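Local coordinates for flavoenzyme PA4991 (Pseudomonas aeruginosa PAO1, PDB 5EZ7), which binds one FAD per monomer and probably acts as an oxidoreductase of the DAO family, with a physiological substrate that is unknown, at residues A165-R177 against H371-A383. Numbering follows the deposited sequence.
Sequences AELAGDSLLAGER and HAALPQLPRPPLA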
loop_
_atom_site.group_PDB
_atom_site.type_symbol
_atom_site.label_atom_id
_atom_site.label_comp_id
_atom_site.label_asym_id
_atom_site.label_seq_id
_atom_site.Cartn_x
_atom_site.Cartn_y
_atom_site.Cartn_z
ATOM N N ALA A 165 -6.633 9.103 -6.700
ATOM C CA ALA A 165 -6.536 9.438 -8.106
ATOM C C ALA A 165 -7.414 10.613 -8.439
ATOM O O ALA A 165 -7.020 11.426 -9.237
ATOM C CB ALA A 165 -6.899 8.253 -8.966
ATOM N N GLU A 166 -8.602 10.716 -7.847
ATOM C CA GLU A 166 -9.419 11.930 -7.976
ATOM C C GLU A 166 -8.667 13.169 -7.482
ATOM O O GLU A 166 -8.618 14.205 -8.161
ATOM C CB GLU A 166 -10.747 11.793 -7.208
ATOM C CG GLU A 166 -11.845 11.073 -8.002
ATOM C CD GLU A 166 -13.005 10.509 -7.172
ATOM O OE1 GLU A 166 -13.055 10.704 -5.922
ATOM O OE2 GLU A 166 -13.879 9.835 -7.791
ATOM N N LEU A 167 -8.069 13.056 -6.296
ATOM C CA LEU A 167 -7.265 14.167 -5.709
ATOM C C LEU A 167 -6.046 14.567 -6.531
ATOM O O LEU A 167 -5.531 15.659 -6.361
ATOM C CB LEU A 167 -6.815 13.817 -4.283
ATOM C CG LEU A 167 -7.961 13.754 -3.272
ATOM C CD1 LEU A 167 -7.456 13.232 -1.946
ATOM C CD2 LEU A 167 -8.621 15.102 -3.090
ATOM N N ALA A 168 -5.584 13.657 -7.402
ATOM C CA ALA A 168 -4.499 13.921 -8.332
ATOM C C ALA A 168 -4.902 14.879 -9.389
ATOM O O ALA A 168 -4.036 15.519 -9.964
ATOM C CB ALA A 168 -4.032 12.647 -9.004
ATOM N N GLY A 169 -6.193 14.922 -9.708
ATOM C CA GLY A 169 -6.690 15.776 -10.805
ATOM C C GLY A 169 -6.013 15.443 -12.142
ATOM O O GLY A 169 -5.934 14.271 -12.543
ATOM N N ASP A 170 -5.454 16.471 -12.780
ATOM C CA ASP A 170 -4.804 16.350 -14.098
ATOM C C ASP A 170 -3.323 15.971 -14.044
ATOM O O ASP A 170 -2.672 15.875 -15.094
ATOM C CB ASP A 170 -4.948 17.665 -14.874
ATOM C CG ASP A 170 -4.472 18.862 -14.071
ATOM O OD1 ASP A 170 -4.900 18.932 -12.888
ATOM O OD2 ASP A 170 -3.712 19.722 -14.591
ATOM N N SER A 171 -2.789 15.729 -12.850
ATOM C CA SER A 171 -1.370 15.392 -12.713
ATOM C C SER A 171 -1.003 14.006 -13.267
ATOM O O SER A 171 0.171 13.733 -13.500
ATOM C CB SER A 171 -0.903 15.522 -11.242
ATOM O OG SER A 171 -1.538 14.618 -10.355
ATOM N N LEU A 172 -1.993 13.139 -13.483
ATOM C CA LEU A 172 -1.714 11.742 -13.778
ATOM C C LEU A 172 -1.286 11.456 -15.206
ATOM O O LEU A 172 -2.011 11.770 -16.153
ATOM C CB LEU A 172 -2.931 10.900 -13.477
ATOM C CG LEU A 172 -3.396 10.871 -12.042
ATOM C CD1 LEU A 172 -4.657 10.005 -11.995
ATOM C CD2 LEU A 172 -2.311 10.353 -11.123
ATOM N N LEU A 173 -0.150 10.778 -15.350
ATOM C CA LEU A 173 0.391 10.464 -16.645
ATOM C C LEU A 173 0.806 8.994 -16.769
ATOM O O LEU A 173 1.698 8.514 -16.058
ATOM C CB LEU A 173 1.591 11.361 -16.921
ATOM C CG LEU A 173 2.358 11.062 -18.213
ATOM C CD1 LEU A 173 1.538 11.248 -19.480
ATOM C CD2 LEU A 173 3.567 11.955 -18.231
ATOM N N ALA A 174 0.175 8.302 -17.713
ATOM C CA ALA A 174 0.685 7.036 -18.220
ATOM C C ALA A 174 1.961 7.264 -19.022
ATOM O O ALA A 174 1.916 7.877 -20.068
ATOM C CB ALA A 174 -0.362 6.324 -19.102
ATOM N N GLY A 175 3.066 6.723 -18.538
ATOM C CA GLY A 175 4.325 6.723 -19.264
ATOM C C GLY A 175 5.120 5.460 -19.005
ATOM O O GLY A 175 5.266 5.031 -17.873
ATOM N N GLU A 176 5.630 4.870 -20.067
ATOM C CA GLU A 176 6.266 3.580 -20.004
ATOM C C GLU A 176 7.781 3.686 -19.920
ATOM O O GLU A 176 8.399 3.029 -19.103
ATOM C CB GLU A 176 5.862 2.728 -21.217
ATOM C CG GLU A 176 4.498 2.056 -21.057
ATOM C CD GLU A 176 4.154 1.080 -22.187
ATOM O OE1 GLU A 176 4.950 0.959 -23.163
ATOM O OE2 GLU A 176 3.070 0.436 -22.102
ATOM N N ARG A 177 8.374 4.510 -20.760
ATOM C CA ARG A 177 9.817 4.537 -20.902
ATOM C C ARG A 177 10.406 5.862 -20.393
ATOM O O ARG A 177 10.059 6.936 -20.891
ATOM C CB ARG A 177 10.132 4.331 -22.372
ATOM C CG ARG A 177 11.582 4.070 -22.670
ATOM C CD ARG A 177 11.830 4.217 -24.172
ATOM N NE ARG A 177 13.031 4.998 -24.466
ATOM C CZ ARG A 177 13.575 5.129 -25.678
ATOM N NH1 ARG A 177 13.038 4.530 -26.748
ATOM N NH2 ARG A 177 14.679 5.860 -25.825
ATOM N N HIS A 371 3.815 27.700 -13.531
ATOM C CA HIS A 371 3.888 26.810 -14.687
ATOM C C HIS A 371 2.612 26.884 -15.495
ATOM O O HIS A 371 1.512 27.054 -14.947
ATOM C CB HIS A 371 4.022 25.354 -14.267
ATOM C CG HIS A 371 5.143 25.112 -13.330
ATOM N ND1 HIS A 371 6.456 25.035 -13.747
ATOM C CD2 HIS A 371 5.158 24.985 -11.987
ATOM C CE1 HIS A 371 7.235 24.876 -12.703
ATOM N NE2 HIS A 371 6.470 24.828 -11.624
ATOM N N ALA A 372 2.779 26.714 -16.809
ATOM C CA ALA A 372 1.665 26.579 -17.757
ATOM C C ALA A 372 0.813 25.464 -17.280
ATOM O O ALA A 372 1.329 24.503 -16.719
ATOM C CB ALA A 372 2.193 26.224 -19.145
ATOM N N ALA A 373 -0.485 25.574 -17.517
ATOM C CA ALA A 373 -1.413 24.469 -17.248
ATOM C C ALA A 373 -0.999 23.203 -18.015
ATOM O O ALA A 373 -0.431 23.268 -19.110
ATOM C CB ALA A 373 -2.831 24.876 -17.615
ATOM N N LEU A 374 -1.248 22.050 -17.422
ATOM C CA LEU A 374 -0.945 20.795 -18.111
ATOM C C LEU A 374 -1.929 20.622 -19.266
ATOM O O LEU A 374 -3.093 20.984 -19.112
ATOM C CB LEU A 374 -1.055 19.616 -17.143
ATOM C CG LEU A 374 -0.000 19.674 -16.012
ATOM C CD1 LEU A 374 -0.319 18.743 -14.853
ATOM C CD2 LEU A 374 1.407 19.414 -16.545
ATOM N N PRO A 375 -1.469 20.076 -20.416
ATOM C CA PRO A 375 -2.432 19.716 -21.484
ATOM C C PRO A 375 -3.192 18.453 -21.087
ATOM O O PRO A 375 -3.088 18.003 -19.956
ATOM C CB PRO A 375 -1.523 19.441 -22.700
ATOM C CG PRO A 375 -0.265 18.907 -22.086
ATOM C CD PRO A 375 -0.084 19.707 -20.801
ATOM N N GLN A 376 -3.956 17.898 -22.013
ATOM C CA GLN A 376 -4.506 16.560 -21.842
ATOM C C GLN A 376 -3.363 15.571 -21.969
ATOM O O GLN A 376 -2.478 15.709 -22.828
ATOM C CB GLN A 376 -5.580 16.229 -22.888
ATOM C CG GLN A 376 -6.833 17.125 -22.890
ATOM C CD GLN A 376 -7.832 16.804 -21.782
ATOM O OE1 GLN A 376 -8.966 16.370 -22.045
ATOM N NE2 GLN A 376 -7.421 17.040 -20.535
ATOM N N LEU A 377 -3.382 14.588 -21.086
ATOM C CA LEU A 377 -2.332 13.580 -20.999
ATOM C C LEU A 377 -2.956 12.200 -21.005
ATOM O O LEU A 377 -4.053 12.060 -20.507
ATOM C CB LEU A 377 -1.534 13.791 -19.709
ATOM C CG LEU A 377 -0.789 15.136 -19.643
ATOM C CD1 LEU A 377 -0.176 15.343 -18.268
ATOM C CD2 LEU A 377 0.301 15.271 -20.698
ATOM N N PRO A 378 -2.269 11.196 -21.599
ATOM C CA PRO A 378 -2.757 9.827 -21.459
ATOM C C PRO A 378 -2.731 9.399 -19.964
ATOM O O PRO A 378 -1.831 9.772 -19.218
ATOM C CB PRO A 378 -1.801 9.005 -22.332
ATOM C CG PRO A 378 -0.604 9.862 -22.568
ATOM C CD PRO A 378 -1.082 11.278 -22.481
ATOM N N ARG A 379 -3.773 8.692 -19.539
ATOM C CA ARG A 379 -4.012 8.460 -18.136
ATOM C C ARG A 379 -3.803 6.997 -17.812
ATOM O O ARG A 379 -4.213 6.116 -18.568
ATOM C CB ARG A 379 -5.410 8.890 -17.736
ATOM C CG ARG A 379 -5.694 10.324 -18.136
ATOM C CD ARG A 379 -6.911 10.871 -17.429
ATOM N NE ARG A 379 -6.478 11.741 -16.351
ATOM C CZ ARG A 379 -6.778 11.622 -15.059
ATOM N NH1 ARG A 379 -7.576 10.656 -14.585
ATOM N NH2 ARG A 379 -6.266 12.516 -14.221
ATOM N N PRO A 380 -3.131 6.732 -16.694
ATOM C CA PRO A 380 -2.972 5.335 -16.288
ATOM C C PRO A 380 -4.332 4.719 -15.855
ATOM O O PRO A 380 -5.208 5.451 -15.398
ATOM C CB PRO A 380 -1.976 5.414 -15.122
ATOM C CG PRO A 380 -2.154 6.782 -14.558
ATOM C CD PRO A 380 -2.668 7.680 -15.672
ATOM N N PRO A 381 -4.519 3.404 -16.070
ATOM C CA PRO A 381 -5.699 2.748 -15.527
ATOM C C PRO A 381 -5.559 2.411 -14.037
ATOM O O PRO A 381 -4.472 2.390 -13.526
ATOM C CB PRO A 381 -5.825 1.481 -16.392
ATOM C CG PRO A 381 -4.478 1.240 -16.970
ATOM C CD PRO A 381 -3.703 2.503 -16.914
ATOM N N LEU A 382 -6.676 2.140 -13.375
ATOM C CA LEU A 382 -6.702 1.583 -12.040
ATOM C C LEU A 382 -6.602 0.085 -12.047
ATOM O O LEU A 382 -7.123 -0.572 -12.929
ATOM C CB LEU A 382 -7.993 1.952 -11.322
ATOM C CG LEU A 382 -8.165 3.435 -11.023
ATOM C CD1 LEU A 382 -9.593 3.652 -10.554
ATOM C CD2 LEU A 382 -7.255 3.853 -9.897
ATOM N N ALA A 383 -5.925 -0.448 -11.040
ATOM C CA ALA A 383 -5.772 -1.887 -10.878
ATOM C C ALA A 383 -7.028 -2.494 -10.249
ATOM O O ALA A 383 -7.677 -1.871 -9.411
ATOM C CB ALA A 383 -4.579 -2.199 -9.999
#
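Leu172, Leu173 and Ala174 form a short edge strand over which the proline-rich 371-383 segment, irregular and between helices 350-364 and 386-389, runs in a mostly apolar contact. The strand is outermost in the mixed six-stranded sheet of the Rossmann-like FAD domain, bonded on its inner side to strand 33-37. One backbone hydrogen bond joins the two segments, from Ala174 N to Pro378 O at 2.9 Å. The donor stands above the carbonyl plane, 41° out of it. Leu173 CA makes a CH...O contact with the same oxygen. Leu173 CG lies anti to its backbone N (chi1 175°), and CD1 reaches back to Leu377 CB and to Pro378 CD, each 4.0 Å away. Pro380 CD packs on Leu172 CB at 3.9 Å. The Arg379 chain bends at chi3 and brings its guanidinium face over Leu172 CB. Asp170 OD2 rests against Leu374 CD1 at 3.5 Å. Pro380 also touches Glu37, an FAD-binding residue on the neighbouring strand. Prolines lack amide hydrogens, so Pro378 and Pro380 cannot donate backbone bonds here. Beyond the single Ala174 N to Pro378 O bond, the 371-383 segment probably relies mainly on side-chain packing against this edge.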